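Local structure of vacuolar aminopeptidase 1 (Saccharomyces cerevisiae, 5JGF) at the interface of chains A and B. The protein removes N-terminal amino acids, preferably neutral or hydrophobic ones, from peptides in the yeast vacuole as a zinc-dependent, dodecameric M18 aminopeptidase. Numbering follows the deposited sequence. Chains: chain A/B, Vacuolar aminopeptidase 1.

All three contacts join the same two subunits, neighbours in the tetrahedral dodecamer, and they share no residue. Measured between the centres of their C-alpha atoms, contact 1 lies about 19 Å from contact 2 and 24 Å from contact 3, while contacts 2 and 3 are about 28 Å apart. Chain A offers helix 383-396 to contact 1, the ends of helices 331-336 and 448-467 with strand 426-431 to contact 2, and a loop to contact 3. Chain B answers mostly with loops and strand ends. Such separated polar patches, two of them bridged by water, would fix the relative orientation of the subunits.

Contact 1: the interface of chains A and B. Residues chain A 390, 394; chain B 141, 209, 234-235.
B:Gln235 and A:Glu390 meet through their side-chain ends, the amide NE2 giving a nearly straight hydrogen bond of 2.9 Å (169° at H) to the carboxylate oxygen OE1. The acceptor lies in the plane of the glutamine amide, but the donor reaches OE1 on its syn side, 28° out of the carboxylate plane. Water 1 pairs with A:Glu390 OE1 and with the backbone O of B:Ile234, each at 2.7 Å, so this glutamate oxygen serves a partner side chain directly and a partner main chain through water. An alanine in place of A:Glu390 would probably leave B:Gln235 NE2 without its mate and water 1 less firmly held. One helical turn on, A:Arg394 bends at chi3 (-68°). B:Pro209 CG, 4.0 Å from A:Arg394 CZ, and the backbone O of A:Glu390 lie over opposite guanidinium faces, each toward the rim. A:Arg394 NH1 points in plane at water 1, a weak bond at 3.4 Å. Proline suits this place, offering a rigid apolar surface to a flat cation. B:Lys141 NZ stands 4.3 Å from A:Arg394 NH2, a like-charged neighbour that may be mildly unfavourable. The patch couples helix 383-396 to the start of strand 233-242, probably helping to hold two subunits together.

Contact 2: the interface of chains A and B. Residues chain A 336, 426, 467; chain B 47, 305.
Water 2 is gripped from both subunits: it pairs with the backbone O of A:Ala336 at 2.9 Å, with the ammonium NZ of B:Lys47 at 2.9 Å and with B:Arg305 NH1 at 3.1 Å. The arginine meets it at the guanidinium edge, in plane, whereas the lysine arrives by a bend at its last torsion (chi4 56°), after an otherwise extended chain that runs past the A:Ala336 carbonyl. A long, flexible lysine suits this reach, and the small methyl of A:Ala336 lets the lysine backbone come near, CB lying 4.0 Å from B:Lys47 CA. B:Arg305 then extends over A:Arg426, its CD 3.6 Å from A:Arg426 CA and one guanidinium face covered by A:Arg426 CB. The two guanidinium planes are turned 67° apart, and B:Arg305 NH2 comes 2.9 Å from A:Arg426 NH1. Both nitrogens are donors, so the pair is not a hydrogen bond, and a contact this short is doubtful in detail. A:Arg426 is steadied from its own side: NH2 gives a bent hydrogen bond of 2.8 Å (127° at H) to the phenol OH of A:Tyr467, which lies slightly out of the guanidinium plane. The tyrosine's length brings that hydroxyl up to the arginine, and A:Tyr467 OH to within 3.8 Å of B:Lys47 CE. In chain A the site gathers the last residues of helices 331-336 and 448-467 and the first of strand 426-431; chain B supplies two loop residues.

Contact 3: the interface of chains A and B. Residues chain A 407-408; chain B 100, 116-118, 123, 180-181.
A:Asn407 turns its CG away from its own carbonyl carbon (chi1 -62°), which carries the amide into a polar recess of chain B, while B:Glu181 swings CG opposite its backbone N and folds back at chi2 (62°) to present OE1 to the asparagine's main chain. Within the recess A:Asn407 ND2 bonds the backbone O of B:Val116 at 2.7 Å. With its other hydrogen, A:Asn407 ND2 bonds B:Lys180 O at 3.0 Å. The two acceptors lie in the asparagine's amide plane and the bonds are nearly straight, so together they fix the amide's rotation. The carbonyls are met differently: ND2 is tilted 23° from the plane of B:Val116 but stands well above that of B:Lys180. The backbone N of A:Asn407 gives a nearly straight bond of 2.8 Å to B:Glu181 OE1, on its anti side and tilted out of the carboxylate plane. B:Lys100 NZ meets B:Glu181 OE1 on the syn side, in a salt bridge of 2.8 Å that helps position the carboxylate. A:Asn407 OD1 lies beside the same lysine, 3.4 Å from B:Lys100 NZ, without a hydrogen bond; the charge there probably favours it. B:Pro118 CD lies 3.8 Å from A:Asn407 CG, and A:Asn408 CG, an amide carbon, 3.7 Å from B:Glu181 CB. Short and able to donate twice, asparagine matches a site offering two backbone carbonyls between apolar and lysine carbons. This peg-like join probably helps hold the dodecamer's subunits in register.

Contact 1: the interface of chains A and B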
ATOM      1  N   GLU A 390      -7.694  45.598 -27.835  1.00 17.94           N
ATOM      2  CA  GLU A 390      -9.114  45.870 -27.682  1.00 19.04           C
ATOM      3  C   GLU A 390      -9.509  47.155 -28.413  1.00 21.02           C
ATOM      4  O   GLU A 390     -10.604  47.246 -28.965  1.00 20.79           O
ATOM      5  CB  GLU A 390      -9.480  45.915 -26.192  1.00 20.16           C
ATOM      6  CG  GLU A 390      -9.147  44.583 -25.494  1.00 23.25           C
ATOM      7  CD  GLU A 390      -9.618  44.490 -24.051  1.00 23.74           C
ATOM      8  OE1 GLU A 390      -9.400  45.441 -23.272  1.00 24.51           O
ATOM      9  OE2 GLU A 390     -10.193  43.441 -23.690  1.00 25.50           O
ATOM     10  N   ARG A 394     -12.009  47.376 -31.605  1.00 24.48           N
ATOM     11  CA  ARG A 394     -13.155  48.273 -31.619  1.00 27.80           C
ATOM     12  C   ARG A 394     -13.170  49.098 -32.905  1.00 27.42           C
ATOM     13  O   ARG A 394     -14.233  49.356 -33.470  1.00 26.24           O
ATOM     14  CB  ARG A 394     -13.134  49.196 -30.392  1.00 28.72           C
ATOM     15  CG  ARG A 394     -13.444  48.484 -29.075  1.00 32.20           C
ATOM     16  CD  ARG A 394     -13.715  49.480 -27.949  1.00 34.49           C
ATOM     17  NE  ARG A 394     -12.524  50.231 -27.560  1.00 35.97           N
ATOM     18  CZ  ARG A 394     -11.684  49.867 -26.595  1.00 37.39           C
ATOM     19  NH1 ARG A 394     -11.898  48.754 -25.903  1.00 35.47           N
ATOM     20  NH2 ARG A 394     -10.624  50.618 -26.324  1.00 36.74           N
TER
ATOM     21  N   LYS B 141      -9.104  56.790 -20.783  1.00 28.73           N
ATOM     22  CA  LYS B 141      -9.223  57.674 -21.934  1.00 31.74           C
ATOM     23  C   LYS B 141     -10.211  58.780 -21.578  1.00 33.75           C
ATOM     24  O   LYS B 141     -11.414  58.535 -21.494  1.00 31.86           O
ATOM     25  CB  LYS B 141      -9.743  56.883 -23.140  1.00 32.89           C
ATOM     26  CG  LYS B 141      -9.979  57.715 -24.395  1.00 36.00           C
ATOM     27  CD  LYS B 141     -10.750  56.926 -25.452  1.00 38.30           C
ATOM     28  CE  LYS B 141      -9.993  55.688 -25.912  1.00 39.88           C
ATOM     29  NZ  LYS B 141     -10.790  54.884 -26.884  1.00 41.06           N
ATOM     30  N   PRO B 209     -15.199  50.143 -21.489  1.00 26.41           N
ATOM     31  CA  PRO B 209     -14.859  48.856 -22.099  1.00 26.62           C
ATOM     32  C   PRO B 209     -14.749  47.793 -21.006  1.00 26.62           C
ATOM     33  O   PRO B 209     -14.786  46.597 -21.281  1.00 28.26           O
ATOM     34  CB  PRO B 209     -13.512  49.135 -22.757  1.00 27.14           C
ATOM     35  CG  PRO B 209     -13.633  50.570 -23.151  1.00 28.35           C
ATOM     36  CD  PRO B 209     -14.266  51.195 -21.927  1.00 26.69           C
ATOM     37  N   ILE B 234     -10.245  52.107 -19.308  1.00 23.46           N
ATOM     38  CA  ILE B 234      -9.932  51.268 -20.467  1.00 24.08           C
ATOM     39  C   ILE B 234      -9.373  49.884 -20.123  1.00 22.23           C
ATOM     40  O   ILE B 234      -9.711  48.900 -20.781  1.00 20.87           O
ATOM     41  CB  ILE B 234      -8.961  52.029 -21.379  1.00 26.64           C
ATOM     42  CG1 ILE B 234      -9.673  53.268 -21.928  1.00 29.60           C
ATOM     43  CG2 ILE B 234      -8.399  51.122 -22.459  1.00 28.02           C
ATOM     44  CD1 ILE B 234     -10.952  53.009 -22.646  1.00 30.63           C
ATOM     45  N   GLN B 235      -8.534  49.812 -19.095  1.00 20.89           N
ATOM     46  CA  GLN B 235      -7.943  48.552 -18.660  1.00 19.76           C
ATOM     47  C   GLN B 235      -7.284  48.782 -17.322  1.00 20.08           C
ATOM     48  O   GLN B 235      -7.167  49.921 -16.869  1.00 18.72           O
ATOM     49  CB  GLN B 235      -6.897  48.073 -19.677  1.00 19.96           C
ATOM     50  CG  GLN B 235      -7.352  46.933 -20.580  1.00 20.61           C
ATOM     51  CD  GLN B 235      -7.930  45.762 -19.789  1.00 22.13           C
ATOM     52  OE1 GLN B 235      -7.555  45.528 -18.638  1.00 21.45           O
ATOM     53  NE2 GLN B 235      -8.836  45.017 -20.411  1.00 20.87           N
TER
HETATM   54  O   HOH W   1      -9.890  48.047 -23.306  1.00 23.81           O

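Contact 2: the interface of chains A and B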
ATOM      1  N   ALA A 336      11.679  49.632 -29.239  1.00 17.25           N
ATOM      2  CA  ALA A 336      10.905  50.291 -28.192  1.00 18.21           C
ATOM      3  C   ALA A 336       9.584  50.821 -28.751  1.00 18.67           C
ATOM      4  O   ALA A 336       8.617  51.006 -28.012  1.00 20.32           O
ATOM      5  CB  ALA A 336      11.717  51.436 -27.571  1.00 18.68           C
ATOM      6  N   ARG A 426       7.179  45.413 -26.878  1.00 14.83           N
ATOM      7  CA  ARG A 426       5.942  44.950 -26.266  1.00 15.65           C
ATOM      8  C   ARG A 426       5.360  43.864 -27.170  1.00 16.64           C
ATOM      9  O   ARG A 426       5.169  44.071 -28.373  1.00 14.88           O
ATOM     10  CB  ARG A 426       4.957  46.111 -26.108  1.00 16.12           C
ATOM     11  CG  ARG A 426       3.571  45.687 -25.646  1.00 17.62           C
ATOM     12  CD  ARG A 426       2.765  46.865 -25.110  1.00 18.85           C
ATOM     13  NE  ARG A 426       3.132  47.226 -23.740  1.00 19.71           N
ATOM     14  CZ  ARG A 426       3.671  48.389 -23.383  1.00 21.91           C
ATOM     15  NH1 ARG A 426       3.962  48.621 -22.112  1.00 20.26           N
ATOM     16  NH2 ARG A 426       3.923  49.320 -24.293  1.00 21.85           N
ATOM     17  N   TYR A 467      -1.253  52.541 -31.438  1.00 23.85           N
ATOM     18  CA  TYR A 467      -0.172  52.580 -30.466  1.00 24.39           C
ATOM     19  C   TYR A 467       0.249  54.022 -30.187  1.00 25.71           C
ATOM     20  O   TYR A 467       0.728  54.332 -29.094  1.00 25.91           O
ATOM     21  CB  TYR A 467       1.017  51.750 -30.961  1.00 23.52           C
ATOM     22  CG  TYR A 467       1.987  51.333 -29.872  1.00 21.89           C
ATOM     23  CD1 TYR A 467       1.540  51.047 -28.577  1.00 22.82           C
ATOM     24  CD2 TYR A 467       3.344  51.174 -30.146  1.00 20.50           C
ATOM     25  CE1 TYR A 467       2.425  50.610 -27.587  1.00 21.21           C
ATOM     26  CE2 TYR A 467       4.233  50.736 -29.167  1.00 21.99           C
ATOM     27  CZ  TYR A 467       3.766  50.456 -27.891  1.00 22.46           C
ATOM     28  OH  TYR A 467       4.648  50.014 -26.931  1.00 25.00           O
TER
ATOM     29  N   LYS B  47      11.620  55.317 -26.160  1.00 21.04           N
ATOM     30  CA  LYS B  47      11.089  55.434 -27.512  1.00 22.72           C
ATOM     31  C   LYS B  47      11.735  56.522 -28.360  1.00 22.31           C
ATOM     32  O   LYS B  47      11.366  56.702 -29.517  1.00 21.80           O
ATOM     33  CB  LYS B  47       9.576  55.637 -27.456  1.00 23.66           C
ATOM     34  CG  LYS B  47       8.818  54.406 -26.964  1.00 26.39           C
ATOM     35  CD  LYS B  47       7.306  54.602 -27.006  1.00 31.52           C
ATOM     36  CE  LYS B  47       6.576  53.320 -26.614  1.00 35.12           C
ATOM     37  NZ  LYS B  47       7.015  52.837 -25.273  1.00 39.38           N
ATOM     38  N   ARG B 305      10.174  41.234 -21.575  1.00 15.83           N
ATOM     39  CA  ARG B 305      10.936  42.402 -21.998  1.00 15.19           C
ATOM     40  C   ARG B 305      11.306  43.306 -20.825  1.00 16.40           C
ATOM     41  O   ARG B 305      12.276  44.054 -20.905  1.00 15.91           O
ATOM     42  CB  ARG B 305      10.164  43.199 -23.049  1.00 17.92           C
ATOM     43  CG  ARG B 305       8.999  43.986 -22.508  1.00 20.73           C
ATOM     44  CD  ARG B 305       8.338  44.775 -23.618  1.00 21.16           C
ATOM     45  NE  ARG B 305       7.442  45.787 -23.080  1.00 24.59           N
ATOM     46  CZ  ARG B 305       7.577  47.091 -23.294  1.00 24.40           C
ATOM     47  NH1 ARG B 305       8.572  47.541 -24.045  1.00 22.46           N
ATOM     48  NH2 ARG B 305       6.723  47.943 -22.746  1.00 23.40           N
TER
HETATM   49  O   HOH W   2       8.596  50.399 -25.136  1.00 34.82           O

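Contact 3: the interface of chains A and B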
ATOM      1  N   ASN A 407      -6.532  28.847 -11.772  1.00 17.63           N
ATOM      2  CA  ASN A 407      -5.391  28.880 -10.859  1.00 16.92           C
ATOM      3  C   ASN A 407      -4.854  27.502 -10.497  1.00 19.24           C
ATOM      4  O   ASN A 407      -3.669  27.374 -10.178  1.00 17.73           O
ATOM      5  CB  ASN A 407      -5.748  29.629  -9.571  1.00 17.27           C
ATOM      6  CG  ASN A 407      -6.111  31.081  -9.810  1.00 20.25           C
ATOM      7  OD1 ASN A 407      -5.910  31.632 -10.898  1.00 18.48           O
ATOM      8  ND2 ASN A 407      -6.644  31.717  -8.768  1.00 16.88           N
ATOM      9  N   ASN A 408      -5.702  26.475 -10.561  1.00 18.54           N
ATOM     10  CA  ASN A 408      -5.287  25.115 -10.209  1.00 19.46           C
ATOM     11  C   ASN A 408      -5.020  24.257 -11.439  1.00 21.75           C
ATOM     12  O   ASN A 408      -5.011  23.025 -11.346  1.00 20.59           O
ATOM     13  CB  ASN A 408      -6.371  24.436  -9.343  1.00 19.67           C
ATOM     14  CG  ASN A 408      -7.724  24.376 -10.037  1.00 22.10           C
ATOM     15  OD1 ASN A 408      -7.854  24.735 -11.211  1.00 20.45           O
ATOM     16  ND2 ASN A 408      -8.743  23.921  -9.310  1.00 20.82           N
TER
ATOM     17  N   LYS B 100      -7.891  39.008 -12.007  1.00 14.03           N
ATOM     18  CA  LYS B 100      -7.933  38.379 -13.319  1.00 15.40           C
ATOM     19  C   LYS B 100      -8.443  39.379 -14.362  1.00 17.26           C
ATOM     20  O   LYS B 100      -9.010  40.413 -14.008  1.00 16.59           O
ATOM     21  CB  LYS B 100      -8.832  37.139 -13.278  1.00 15.03           C
ATOM     22  CG  LYS B 100      -8.123  35.904 -12.734  1.00 16.98           C
ATOM     23  CD  LYS B 100      -9.084  34.757 -12.472  1.00 17.96           C
ATOM     24  CE  LYS B 100      -8.323  33.500 -12.061  1.00 16.85           C
ATOM     25  NZ  LYS B 100      -9.066  32.750 -11.009  1.00 16.28           N
ATOM     26  N   VAL B 116      -9.174  36.226  -8.834  1.00 13.69           N
ATOM     27  CA  VAL B 116      -7.769  36.610  -8.864  1.00 13.39           C
ATOM     28  C   VAL B 116      -6.876  35.433  -9.225  1.00 14.54           C
ATOM     29  O   VAL B 116      -7.337  34.294  -9.316  1.00 14.24           O
ATOM     30  CB  VAL B 116      -7.304  37.160  -7.488  1.00 14.09           C
ATOM     31  CG1 VAL B 116      -8.125  38.390  -7.105  1.00 14.30           C
ATOM     32  CG2 VAL B 116      -7.441  36.079  -6.420  1.00 14.34           C
ATOM     33  N   ALA B 117      -5.595  35.724  -9.426  1.00 13.37           N
ATOM     34  CA  ALA B 117      -4.608  34.706  -9.768  1.00 13.10           C
ATOM     35  C   ALA B 117      -3.321  35.010  -9.018  1.00 13.10           C
ATOM     36  O   ALA B 117      -3.013  36.165  -8.733  1.00 13.31           O
ATOM     37  CB  ALA B 117      -4.347  34.707 -11.270  1.00 13.42           C
ATOM     38  N   PRO B 118      -2.544  33.970  -8.685  1.00 13.35           N
ATOM     39  CA  PRO B 118      -1.297  34.212  -7.962  1.00 13.82           C
ATOM     40  C   PRO B 118      -0.157  34.652  -8.876  1.00 13.59           C
ATOM     41  O   PRO B 118      -0.048  34.194 -10.012  1.00 14.13           O
ATOM     42  CB  PRO B 118      -1.014  32.858  -7.320  1.00 13.65           C
ATOM     43  CG  PRO B 118      -1.463  31.905  -8.402  1.00 13.49           C
ATOM     44  CD  PRO B 118      -2.767  32.526  -8.899  1.00 13.15           C
ATOM     45  N   LEU B 123      -1.293  32.903  -2.424  1.00 13.78           N
ATOM     46  CA  LEU B 123      -2.575  32.232  -2.237  1.00 15.22           C
ATOM     47  C   LEU B 123      -2.418  30.923  -1.472  1.00 16.02           C
ATOM     48  O   LEU B 123      -3.095  29.934  -1.754  1.00 16.94           O
ATOM     49  CB  LEU B 123      -3.256  31.975  -3.588  1.00 14.42           C
ATOM     50  CG  LEU B 123      -3.680  33.233  -4.352  1.00 14.07           C
ATOM     51  CD1 LEU B 123      -4.371  32.847  -5.652  1.00 13.17           C
ATOM     52  CD2 LEU B 123      -4.611  34.069  -3.483  1.00 16.76           C
ATOM     53  N   LYS B 180      -6.085  26.859  -5.040  1.00 15.27           N
ATOM     54  CA  LYS B 180      -5.944  28.282  -5.334  1.00 16.64           C
ATOM     55  C   LYS B 180      -7.027  28.896  -6.227  1.00 16.71           C
ATOM     56  O   LYS B 180      -7.141  30.120  -6.319  1.00 16.60           O
ATOM     57  CB  LYS B 180      -4.563  28.554  -5.943  1.00 16.97           C
ATOM     58  CG  LYS B 180      -3.389  28.219  -5.030  1.00 19.07           C
ATOM     59  CD  LYS B 180      -2.096  28.799  -5.568  1.00 21.99           C
ATOM     60  CE  LYS B 180      -1.738  28.206  -6.917  1.00 26.75           C
ATOM     61  NZ  LYS B 180      -1.461  26.746  -6.843  1.00 28.86           N
ATOM     62  N   GLU B 181      -7.809  28.059  -6.898  1.00 15.05           N
ATOM     63  CA  GLU B 181      -8.878  28.560  -7.760  1.00 16.71           C
ATOM     64  C   GLU B 181     -10.233  28.560  -7.048  1.00 16.72           C
ATOM     65  O   GLU B 181     -10.999  29.520  -7.153  1.00 16.42           O
ATOM     66  CB  GLU B 181      -8.972  27.709  -9.035  1.00 17.51           C
ATOM     67  CG  GLU B 181     -10.128  28.055  -9.973  1.00 17.86           C
ATOM     68  CD  GLU B 181     -10.047  29.467 -10.524  1.00 19.52           C
ATOM     69  OE1 GLU B 181      -8.918  29.965 -10.720  1.00 18.57           O
ATOM     70  OE2 GLU B 181     -11.111  30.075 -10.777  1.00 20.35           O
TER